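Local coordinates for protein TBC1 domain family member 22A (Homo sapiens, PDB 2QFZ) that probably acts as a GTPase-activating protein for Rab-family GTPases through its TBC domain, the part present here, and can form homodimers, at residues K218-E221 / E222-R226; H238-R241 / Y242-A246; S177-A181 / E182-N186. One frame throughout, in Å; residues are numbered along the deposited sequence.

Contact 1 of 3, residues K218-E221 / E222-R226; sequences KMLE and ELVSR
Lys218 and Glu222 pair one turn apart on helix 211-227, and Leu220 and Val224 do the same on another face: this is a local i to i+4 contact within one amphipathic helix of the all-helical Rab-GAP TBC domain. Four successive alpha-helical backbone bonds run through it, Glu222 N to Lys218 O, Leu223 N to Met219 O, Val224 N to Leu220 O and Ser225 N to Glu221 O, all 2.9 to 3.0 Å long.

The polar side lies at the surface. Lys218 bends once, at chi2 (56°), and its otherwise extended chain carries NZ to 3.4 Å from Glu222 OE2, a salt bridge whose hydrogen bond is weak. Glu222 folds back to meet it, with CG next to its own backbone N (chi1 -58°), so that CG also rests against Lys218 O.

On the buried side Leu220 and Val224 lie side by side and point the same way, Leu220 CD1 being 4.0 Å from Val224 CG2. Tyr242 of helix 242-251 packs against both residues, and Cys285 of helix 276-291 also meets Leu220. Leu223 leans on Tyr283 and Ala286 of that same helix.

Ser225 turns its hydroxyl back onto its own helix. An alanine here has no hydroxyl, and Glu222 O would probably be left with just the weak bond from Arg226 N within this segment. The hydroxyl approaches from above the carbonyl plane, 43° out of it, with Ser225 OG 2.7 Å from Glu222 O.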
ATOM      1  N   LYS A 218      16.439 -10.274   0.107  1.00 21.95           N
ATOM      2  CA  LYS A 218      17.391 -11.271   0.640  1.00 24.99           C
ATOM      3  C   LYS A 218      16.759 -11.994   1.836  1.00 24.72           C
ATOM      4  O   LYS A 218      16.873 -13.203   1.946  1.00 25.24           O
ATOM      5  CB  LYS A 218      18.722 -10.588   1.013  1.00 24.05           C
ATOM      6  CG  LYS A 218      19.738 -11.470   1.663  1.00 27.74           C
ATOM      7  CD  LYS A 218      20.099 -12.714   0.851  1.00 31.73           C
ATOM      8  CE  LYS A 218      21.205 -13.505   1.550  1.00 35.48           C
ATOM      9  NZ  LYS A 218      21.608 -14.735   0.796  1.00 37.26           N
ATOM     10  N   MET A 219      16.092 -11.255   2.737  1.00 23.30           N
ATOM     11  CA  MET A 219      15.346 -11.891   3.824  1.00 26.22           C
ATOM     12  C   MET A 219      14.202 -12.748   3.304  1.00 23.25           C
ATOM     13  O   MET A 219      13.913 -13.764   3.883  1.00 23.00           O
ATOM     14  CB  MET A 219      14.794 -10.866   4.791  1.00 27.11           C
ATOM     15  CG  MET A 219      15.866 -10.083   5.539  1.00 32.68           C
ATOM     16  SD  MET A 219      15.067  -9.045   6.767  1.00 43.19           S
ATOM     17  CE  MET A 219      14.693  -7.591   5.781  1.00 39.44           C
ATOM     18  N   LEU A 220      13.567 -12.345   2.203  1.00 21.26           N
ATOM     19  CA  LEU A 220      12.561 -13.189   1.543  1.00 19.56           C
ATOM     20  C   LEU A 220      13.180 -14.498   1.087  1.00 23.37           C
ATOM     21  O   LEU A 220      12.560 -15.570   1.186  1.00 20.46           O
ATOM     22  CB  LEU A 220      11.883 -12.475   0.357  1.00 16.67           C
ATOM     23  CG  LEU A 220      10.945 -13.327  -0.527  1.00 17.12           C
ATOM     24  CD1 LEU A 220       9.702 -13.739   0.229  1.00 14.51           C
ATOM     25  CD2 LEU A 220      10.560 -12.617  -1.806  1.00 16.94           C
ATOM     26  N   GLU A 221      14.394 -14.390   0.565  1.00 26.25           N
ATOM     27  CA  GLU A 221      15.106 -15.539   0.068  1.00 30.20           C
ATOM     28  C   GLU A 221      15.415 -16.480   1.245  1.00 26.69           C
ATOM     29  O   GLU A 221      15.162 -17.678   1.150  1.00 28.56           O
ATOM     30  CB  GLU A 221      16.385 -15.115  -0.714  1.00 29.05           C
ATOM     31  CG  GLU A 221      17.276 -16.313  -1.044  1.00 33.46           C
ATOM     32  CD  GLU A 221      18.326 -16.075  -2.139  1.00 37.38           C
ATOM     33  OE1 GLU A 221      18.552 -14.898  -2.524  1.00 39.92           O
ATOM     34  OE2 GLU A 221      18.928 -17.102  -2.613  1.00 43.12           O
ATOM     35  N   GLU A 222      15.926 -15.932   2.362  1.00 28.09           N
ATOM     36  CA  GLU A 222      16.227 -16.740   3.562  1.00 25.36           C
ATOM     37  C   GLU A 222      14.966 -17.374   4.158  1.00 28.59           C
ATOM     38  O   GLU A 222      15.009 -18.490   4.697  1.00 25.94           O
ATOM     39  CB  GLU A 222      16.923 -15.913   4.645  1.00 32.67           C
ATOM     40  CG  GLU A 222      18.239 -15.265   4.212  1.00 39.45           C
ATOM     41  CD  GLU A 222      19.320 -16.282   3.878  1.00 45.31           C
ATOM     42  OE1 GLU A 222      20.027 -16.714   4.828  1.00 47.89           O
ATOM     43  OE2 GLU A 222      19.466 -16.636   2.669  1.00 48.99           O
ATOM     44  N   LEU A 223      13.846 -16.656   4.081  1.00 24.28           N
ATOM     45  CA  LEU A 223      12.583 -17.149   4.602  1.00 29.03           C
ATOM     46  C   LEU A 223      12.075 -18.318   3.746  1.00 28.82           C
ATOM     47  O   LEU A 223      11.803 -19.396   4.268  1.00 28.33           O
ATOM     48  CB  LEU A 223      11.576 -16.016   4.666  1.00 29.86           C
ATOM     49  CG  LEU A 223      10.150 -16.283   5.072  1.00 31.92           C
ATOM     50  CD1 LEU A 223      10.081 -17.042   6.396  1.00 35.16           C
ATOM     51  CD2 LEU A 223       9.483 -14.913   5.140  1.00 32.07           C
ATOM     52  N   VAL A 224      12.011 -18.134   2.440  1.00 25.66           N
ATOM     53  CA  VAL A 224      11.523 -19.198   1.562  1.00 25.62           C
ATOM     54  C   VAL A 224      12.441 -20.455   1.525  1.00 23.43           C
ATOM     55  O   VAL A 224      11.954 -21.594   1.364  1.00 23.15           O
ATOM     56  CB  VAL A 224      11.211 -18.665   0.144  1.00 25.11           C
ATOM     57  CG1 VAL A 224      10.903 -19.805  -0.795  1.00 18.48           C
ATOM     58  CG2 VAL A 224      10.005 -17.736   0.201  1.00 23.69           C
ATOM     59  N   SER A 225      13.741 -20.270   1.704  1.00 24.05           N
ATOM     60  CA  SER A 225      14.645 -21.419   1.822  1.00 27.96           C
ATOM     61  C   SER A 225      14.244 -22.297   2.989  1.00 29.92           C
ATOM     62  O   SER A 225      14.399 -23.508   2.914  1.00 29.95           O
ATOM     63  CB  SER A 225      16.095 -20.988   1.986  1.00 26.19           C
ATOM     64  OG  SER A 225      16.315 -20.330   3.201  1.00 31.48           O
ATOM     65  N   ARG A 226      13.725 -21.666   4.055  1.00 32.58           N
ATOM     66  CA  ARG A 226      13.288 -22.360   5.280  1.00 35.30           C
ATOM     67  C   ARG A 226      11.855 -22.910   5.204  1.00 35.77           C
ATOM     68  O   ARG A 226      11.582 -23.969   5.759  1.00 36.73           O
ATOM     69  CB  ARG A 226      13.414 -21.449   6.522  1.00 34.56           C
ATOM     70  CG  ARG A 226      14.834 -21.002   6.863  1.00 36.98           C
ATOM     71  CD  ARG A 226      14.848 -20.111   8.113  1.00 39.08           C
TER

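Contact 2 of 3, residues H238-R241 / Y242-A246; sequences HEVR and YLQFA
Two hydrogen bonds tie Arg241 to Gln244 where the chain enters helix 242-251, one through a side chain and one between backbones. Arg241 N points almost straight (174°) at Gln244 OE1, 3.0 Å away, and meets a lone pair in the plane of the amide. In return Gln244 N reaches Arg241 O at 3.1 Å, from well above that carbonyl's plane. The pairing is reciprocal: the side chain of Gln244, three residues on, reaches back to Arg241 N.

Stacking adds to the same pair. Arg241 bends at chi3 (-76°) and lays its guanidinium over the Gln244 amide, the planes 17° apart; Arg241 NH2 is 3.7 Å from Gln244 CG, which sits over one face toward the rim. Leu243 CD2 lies at the guanidinium edge, 4.0 Å from Arg241 NH1.

Apolar contact falls on the buried side, where Val240 CG1 meets the edge of the Phe245 ring at CD2, 3.8 Å away. Separately, Tyr242 O lies over the centre of one face of that ring; its hydrogen bonds come from Phe245 N and Ala246 N.

Ahead of the turn, Glu239, with positive phi, is the C-prime residue of the Schellman motif ending helix 229-237. Tyr242 OH is hydrogen-bonded to His232 ND1 of that helix, Val240 packs on Phe302 and Leu305 of helix 302-309, and Phe245 reaches Leu309 there and Leu289 of helix 276-291.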
ATOM      1  N   HIS A 238      16.536 -23.295 -12.123  1.00 25.13           N
ATOM      2  CA  HIS A 238      16.172 -22.658 -13.407  1.00 24.53           C
ATOM      3  C   HIS A 238      16.655 -21.206 -13.545  1.00 26.20           C
ATOM      4  O   HIS A 238      16.132 -20.459 -14.348  1.00 28.69           O
ATOM      5  CB  HIS A 238      14.659 -22.797 -13.605  1.00 27.52           C
ATOM      6  CG  HIS A 238      14.231 -24.220 -13.692  1.00 29.29           C
ATOM      7  ND1 HIS A 238      13.966 -24.986 -12.572  1.00 28.10           N
ATOM      8  CD2 HIS A 238      14.146 -25.061 -14.756  1.00 29.14           C
ATOM      9  CE1 HIS A 238      13.706 -26.227 -12.951  1.00 28.31           C
ATOM     10  NE2 HIS A 238      13.810 -26.299 -14.268  1.00 26.74           N
ATOM     11  N   GLU A 239      17.675 -20.840 -12.760  1.00 30.13           N
ATOM     12  CA  GLU A 239      18.366 -19.561 -12.858  1.00 30.54           C
ATOM     13  C   GLU A 239      17.451 -18.361 -12.646  1.00 26.20           C
ATOM     14  O   GLU A 239      17.691 -17.322 -13.223  1.00 22.11           O
ATOM     15  CB  GLU A 239      19.066 -19.424 -14.234  1.00 34.59           C
ATOM     16  CG  GLU A 239      20.016 -20.588 -14.600  1.00 40.58           C
ATOM     17  CD  GLU A 239      21.373 -20.484 -13.933  1.00 44.02           C
ATOM     18  OE1 GLU A 239      21.582 -19.529 -13.149  1.00 48.09           O
ATOM     19  OE2 GLU A 239      22.238 -21.350 -14.200  1.00 46.67           O
ATOM     20  N   VAL A 240      16.400 -18.485 -11.845  1.00 23.20           N
ATOM     21  CA  VAL A 240      15.630 -17.294 -11.472  1.00 24.09           C
ATOM     22  C   VAL A 240      16.107 -16.813 -10.112  1.00 24.90           C
ATOM     23  O   VAL A 240      16.080 -17.584  -9.146  1.00 30.07           O
ATOM     24  CB  VAL A 240      14.077 -17.537 -11.456  1.00 26.09           C
ATOM     25  CG1 VAL A 240      13.350 -16.220 -11.074  1.00 22.93           C
ATOM     26  CG2 VAL A 240      13.591 -18.056 -12.822  1.00 25.82           C
ATOM     27  N   ARG A 241      16.559 -15.550 -10.056  1.00 24.48           N
ATOM     28  CA  ARG A 241      16.987 -14.890  -8.822  1.00 22.24           C
ATOM     29  C   ARG A 241      15.796 -14.181  -8.185  1.00 20.02           C
ATOM     30  O   ARG A 241      14.984 -13.611  -8.889  1.00 13.96           O
ATOM     31  CB  ARG A 241      18.060 -13.828  -9.113  1.00 25.91           C
ATOM     32  CG  ARG A 241      19.386 -14.388  -9.591  1.00 29.45           C
ATOM     33  CD  ARG A 241      20.396 -13.305  -9.757  1.00 30.03           C
ATOM     34  NE  ARG A 241      20.167 -12.513 -10.980  1.00 28.19           N
ATOM     35  CZ  ARG A 241      19.880 -11.226 -11.011  1.00 24.21           C
ATOM     36  NH1 ARG A 241      19.748 -10.513  -9.888  1.00 27.45           N
ATOM     37  NH2 ARG A 241      19.713 -10.646 -12.173  1.00 26.16           N
ATOM     38  N   TYR A 242      15.699 -14.158  -6.858  1.00 19.17           N
ATOM     39  CA  TYR A 242      14.527 -13.499  -6.262  1.00 19.43           C
ATOM     40  C   TYR A 242      14.381 -12.033  -6.696  1.00 14.93           C
ATOM     41  O   TYR A 242      13.286 -11.567  -6.891  1.00 19.63           O
ATOM     42  CB  TYR A 242      14.503 -13.626  -4.736  1.00 23.88           C
ATOM     43  CG  TYR A 242      14.212 -15.012  -4.224  1.00 22.80           C
ATOM     44  CD1 TYR A 242      15.180 -16.023  -4.291  1.00 21.29           C
ATOM     45  CD2 TYR A 242      13.008 -15.291  -3.591  1.00 23.88           C
ATOM     46  CE1 TYR A 242      14.927 -17.278  -3.789  1.00 23.20           C
ATOM     47  CE2 TYR A 242      12.738 -16.551  -3.074  1.00 23.28           C
ATOM     48  CZ  TYR A 242      13.697 -17.540  -3.174  1.00 24.54           C
ATOM     49  OH  TYR A 242      13.433 -18.792  -2.663  1.00 25.88           O
ATOM     50  N   LEU A 243      15.489 -11.342  -6.917  1.00 18.53           N
ATOM     51  CA  LEU A 243      15.473  -9.918  -7.236  1.00 24.01           C
ATOM     52  C   LEU A 243      14.798  -9.625  -8.544  1.00 20.71           C
ATOM     53  O   LEU A 243      14.214  -8.533  -8.712  1.00 18.25           O
ATOM     54  CB  LEU A 243      16.894  -9.368  -7.276  1.00 26.16           C
ATOM     55  CG  LEU A 243      17.137  -7.864  -7.201  1.00 28.05           C
ATOM     56  CD1 LEU A 243      16.628  -7.271  -5.893  1.00 30.72           C
ATOM     57  CD2 LEU A 243      18.649  -7.631  -7.335  1.00 29.72           C
ATOM     58  N   GLN A 244      14.809 -10.596  -9.468  1.00 20.98           N
ATOM     59  CA  GLN A 244      14.201 -10.389 -10.787  1.00 19.39           C
ATOM     60  C   GLN A 244      12.689 -10.246 -10.770  1.00 20.05           C
ATOM     61  O   GLN A 244      12.124  -9.659 -11.681  1.00 23.77           O
ATOM     62  CB  GLN A 244      14.610 -11.499 -11.756  1.00 19.31           C
ATOM     63  CG  GLN A 244      16.127 -11.573 -11.982  1.00 21.53           C
ATOM     64  CD  GLN A 244      16.532 -12.713 -12.905  1.00 20.42           C
ATOM     65  OE1 GLN A 244      16.599 -13.859 -12.486  1.00 24.10           O
ATOM     66  NE2 GLN A 244      16.822 -12.388 -14.165  1.00 21.37           N
ATOM     67  N   PHE A 245      12.028 -10.811  -9.766  1.00 18.06           N
ATOM     68  CA  PHE A 245      10.565 -10.710  -9.649  1.00 19.79           C
ATOM     69  C   PHE A 245      10.138 -10.001  -8.374  1.00 19.23           C
ATOM     70  O   PHE A 245       9.184  -9.246  -8.389  1.00 29.41           O
ATOM     71  CB  PHE A 245       9.858 -12.097  -9.811  1.00 15.90           C
ATOM     72  CG  PHE A 245      10.176 -13.091  -8.715  1.00 16.48           C
ATOM     73  CD1 PHE A 245       9.469 -13.114  -7.532  1.00 16.69           C
ATOM     74  CD2 PHE A 245      11.198 -13.979  -8.867  1.00 14.47           C
ATOM     75  CE1 PHE A 245       9.795 -14.016  -6.528  1.00 19.21           C
ATOM     76  CE2 PHE A 245      11.525 -14.873  -7.871  1.00 16.87           C
ATOM     77  CZ  PHE A 245      10.827 -14.897  -6.708  1.00 16.64           C
ATOM     78  N   ALA A 246      10.860 -10.202  -7.288  1.00 18.97           N
ATOM     79  CA  ALA A 246      10.491  -9.645  -5.980  1.00 18.98           C
ATOM     80  C   ALA A 246      10.922  -8.175  -5.716  1.00 16.96           C
ATOM     81  O   ALA A 246      10.483  -7.598  -4.766  1.00 14.06           O
ATOM     82  CB  ALA A 246      11.015 -10.544  -4.890  1.00 19.06           C
TER

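Contact 3 of 3, residues S177-A181 / E182-N186; sequences SGVPA and EVLCN
Val179 packs onto Val183 and Leu184 at the N-terminal start of helix 181-200, a hydrophobic contact between the incoming loop and the first turn of the helix, with Pro180 between them at the N-cap position. From its CB onward, Val179 is directed at that turn. Val179 CB itself is 3.7 Å from Leu184 CD1. Val179 CG1, set anti to the backbone N (chi1 -178°), pushes in between two methyls: it lies 3.5 Å from Val183 CG1 and equally near Leu184 CD1, the latter tighter than usual for two carbons. Val179 CG2, the other branch, only grazes Leu184 CD1 at 4.2 Å. The Val179 side chain crosses both partners at about a right angle.

Next to it the Pro180 ring runs alongside Val183, both pointing the same way, with CG facing Val183 CG2. The proline ring carries no polar group, and it is the backbone O of Pro180 that bonds to the helix.

Beyond the two segments, Ile166 packs on Val179, Tyr165 on Val183 and Val176 on Leu184, which ties the turn to the loop ahead of it; Cys185 packs against Phe86 of helix 74-91.

The helix's bonding begins at Pro180 O. It takes a weak bond from Val183 N and a nearly straight one (173°) from Leu184 N, which stands 3.0 Å from Pro180 O.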
ATOM      1  N   SER A 177     -15.758  13.549 -10.792  1.00 45.92           N
ATOM      2  CA  SER A 177     -16.330  14.792 -11.384  1.00 47.64           C
ATOM      3  C   SER A 177     -17.312  15.581 -10.487  1.00 45.72           C
ATOM      4  O   SER A 177     -17.356  16.814 -10.555  1.00 48.48           O
ATOM      5  CB  SER A 177     -16.964  14.511 -12.771  1.00 46.96           C
ATOM      6  OG  SER A 177     -18.072  13.625 -12.668  1.00 46.76           O
ATOM      7  N   GLY A 178     -18.068  14.887  -9.640  1.00 45.69           N
ATOM      8  CA  GLY A 178     -19.064  15.541  -8.764  1.00 44.00           C
ATOM      9  C   GLY A 178     -18.567  16.149  -7.449  1.00 43.87           C
ATOM     10  O   GLY A 178     -19.295  16.911  -6.806  1.00 41.26           O
ATOM     11  N   VAL A 179     -17.333  15.822  -7.048  1.00 40.04           N
ATOM     12  CA  VAL A 179     -16.809  16.227  -5.744  1.00 35.61           C
ATOM     13  C   VAL A 179     -16.475  17.732  -5.765  1.00 29.72           C
ATOM     14  O   VAL A 179     -15.716  18.169  -6.611  1.00 25.31           O
ATOM     15  CB  VAL A 179     -15.545  15.403  -5.346  1.00 33.53           C
ATOM     16  CG1 VAL A 179     -15.036  15.801  -3.956  1.00 32.51           C
ATOM     17  CG2 VAL A 179     -15.828  13.891  -5.417  1.00 34.28           C
ATOM     18  N   PRO A 180     -17.053  18.526  -4.823  1.00 26.14           N
ATOM     19  CA  PRO A 180     -16.674  19.951  -4.754  1.00 30.00           C
ATOM     20  C   PRO A 180     -15.180  20.112  -4.570  1.00 28.96           C
ATOM     21  O   PRO A 180     -14.544  19.273  -3.940  1.00 25.86           O
ATOM     22  CB  PRO A 180     -17.390  20.473  -3.504  1.00 28.63           C
ATOM     23  CG  PRO A 180     -18.400  19.435  -3.131  1.00 27.92           C
ATOM     24  CD  PRO A 180     -18.038  18.147  -3.798  1.00 24.13           C
ATOM     25  N   ALA A 181     -14.636  21.188  -5.122  1.00 32.12           N
ATOM     26  CA  ALA A 181     -13.207  21.507  -5.048  1.00 30.06           C
ATOM     27  C   ALA A 181     -12.624  21.551  -3.637  1.00 31.84           C
ATOM     28  O   ALA A 181     -11.511  21.078  -3.401  1.00 32.88           O
ATOM     29  CB  ALA A 181     -12.934  22.839  -5.771  1.00 34.47           C
ATOM     30  N   GLU A 182     -13.350  22.148  -2.711  1.00 32.30           N
ATOM     31  CA  GLU A 182     -12.906  22.292  -1.326  1.00 34.42           C
ATOM     32  C   GLU A 182     -12.721  20.895  -0.679  1.00 32.82           C
ATOM     33  O   GLU A 182     -11.787  20.650   0.074  1.00 32.36           O
ATOM     34  CB  GLU A 182     -13.963  23.092  -0.557  1.00 42.03           C
ATOM     35  CG  GLU A 182     -13.435  24.077   0.482  1.00 49.03           C
ATOM     36  CD  GLU A 182     -14.466  25.158   0.797  1.00 53.93           C
ATOM     37  OE1 GLU A 182     -15.672  24.811   0.830  1.00 58.83           O
ATOM     38  OE2 GLU A 182     -14.090  26.350   0.985  1.00 57.52           O
ATOM     39  N   VAL A 183     -13.629  19.990  -1.012  1.00 35.69           N
ATOM     40  CA  VAL A 183     -13.660  18.647  -0.437  1.00 34.38           C
ATOM     41  C   VAL A 183     -12.541  17.825  -1.028  1.00 30.30           C
ATOM     42  O   VAL A 183     -11.838  17.128  -0.299  1.00 24.82           O
ATOM     43  CB  VAL A 183     -14.997  17.946  -0.708  1.00 34.51           C
ATOM     44  CG1 VAL A 183     -14.845  16.412  -0.512  1.00 35.99           C
ATOM     45  CG2 VAL A 183     -16.099  18.545   0.191  1.00 34.13           C
ATOM     46  N   LEU A 184     -12.375  17.934  -2.346  1.00 27.81           N
ATOM     47  CA  LEU A 184     -11.233  17.325  -3.077  1.00 26.66           C
ATOM     48  C   LEU A 184      -9.808  17.771  -2.576  1.00 28.23           C
ATOM     49  O   LEU A 184      -8.902  16.925  -2.487  1.00 22.36           O
ATOM     50  CB  LEU A 184     -11.375  17.614  -4.561  1.00 31.10           C
ATOM     51  CG  LEU A 184     -11.102  16.557  -5.614  1.00 31.80           C
ATOM     52  CD1 LEU A 184     -11.881  15.273  -5.352  1.00 30.41           C
ATOM     53  CD2 LEU A 184     -11.434  17.156  -6.985  1.00 31.11           C
ATOM     54  N   CYS A 185      -9.600  19.063  -2.263  1.00 23.79           N
ATOM     55  CA  CYS A 185      -8.354  19.507  -1.597  1.00 23.61           C
ATOM     56  C   CYS A 185      -8.128  18.858  -0.242  1.00 22.90           C
ATOM     57  O   CYS A 185      -6.970  18.595   0.126  1.00 21.18           O
ATOM     58  CB  CYS A 185      -8.319  21.021  -1.367  1.00 28.55           C
ATOM     59  SG  CYS A 185      -8.401  21.934  -2.848  1.00 37.90           S
ATOM     60  N   ASN A 186      -9.216  18.680   0.516  1.00 20.10           N
ATOM     61  CA  ASN A 186      -9.153  18.031   1.829  1.00 21.88           C
ATOM     62  C   ASN A 186      -8.730  16.558   1.719  1.00 23.95           C
ATOM     63  O   ASN A 186      -7.889  16.095   2.483  1.00 22.50           O
ATOM     64  CB  ASN A 186     -10.470  18.128   2.558  1.00 22.62           C
ATOM     65  CG  ASN A 186     -10.696  19.506   3.194  1.00 28.21           C
ATOM     66  OD1 ASN A 186      -9.842  20.406   3.131  1.00 27.87           O
ATOM     67  ND2 ASN A 186     -11.842  19.661   3.809  1.00 26.47           N
TER

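Overall arrangement
Along the chain contact 3 comes first, then contact 1, then contact 2, all within the Rab-GAP TBC domain. Contacts 1 and 2 are neighbours, their centres about 12 Å apart, because helix 211-227 packs against helix 242-251: Glu221 CG lies 3.7 Å from Tyr242 CE1, and Leu220 CD2 lies 3.7 Å from Ala246 CB. Contact 3 opens helix 181-200, on the opposite side of the chain's centre, about 45 Å from contact 1 and 44 Å from contact 2, centre to centre. Although helices 181-200 and 211-227 are consecutive, these contacts do not touch. The neighbouring pair and contact 3 thus lie on opposite sides of one all-helical domain.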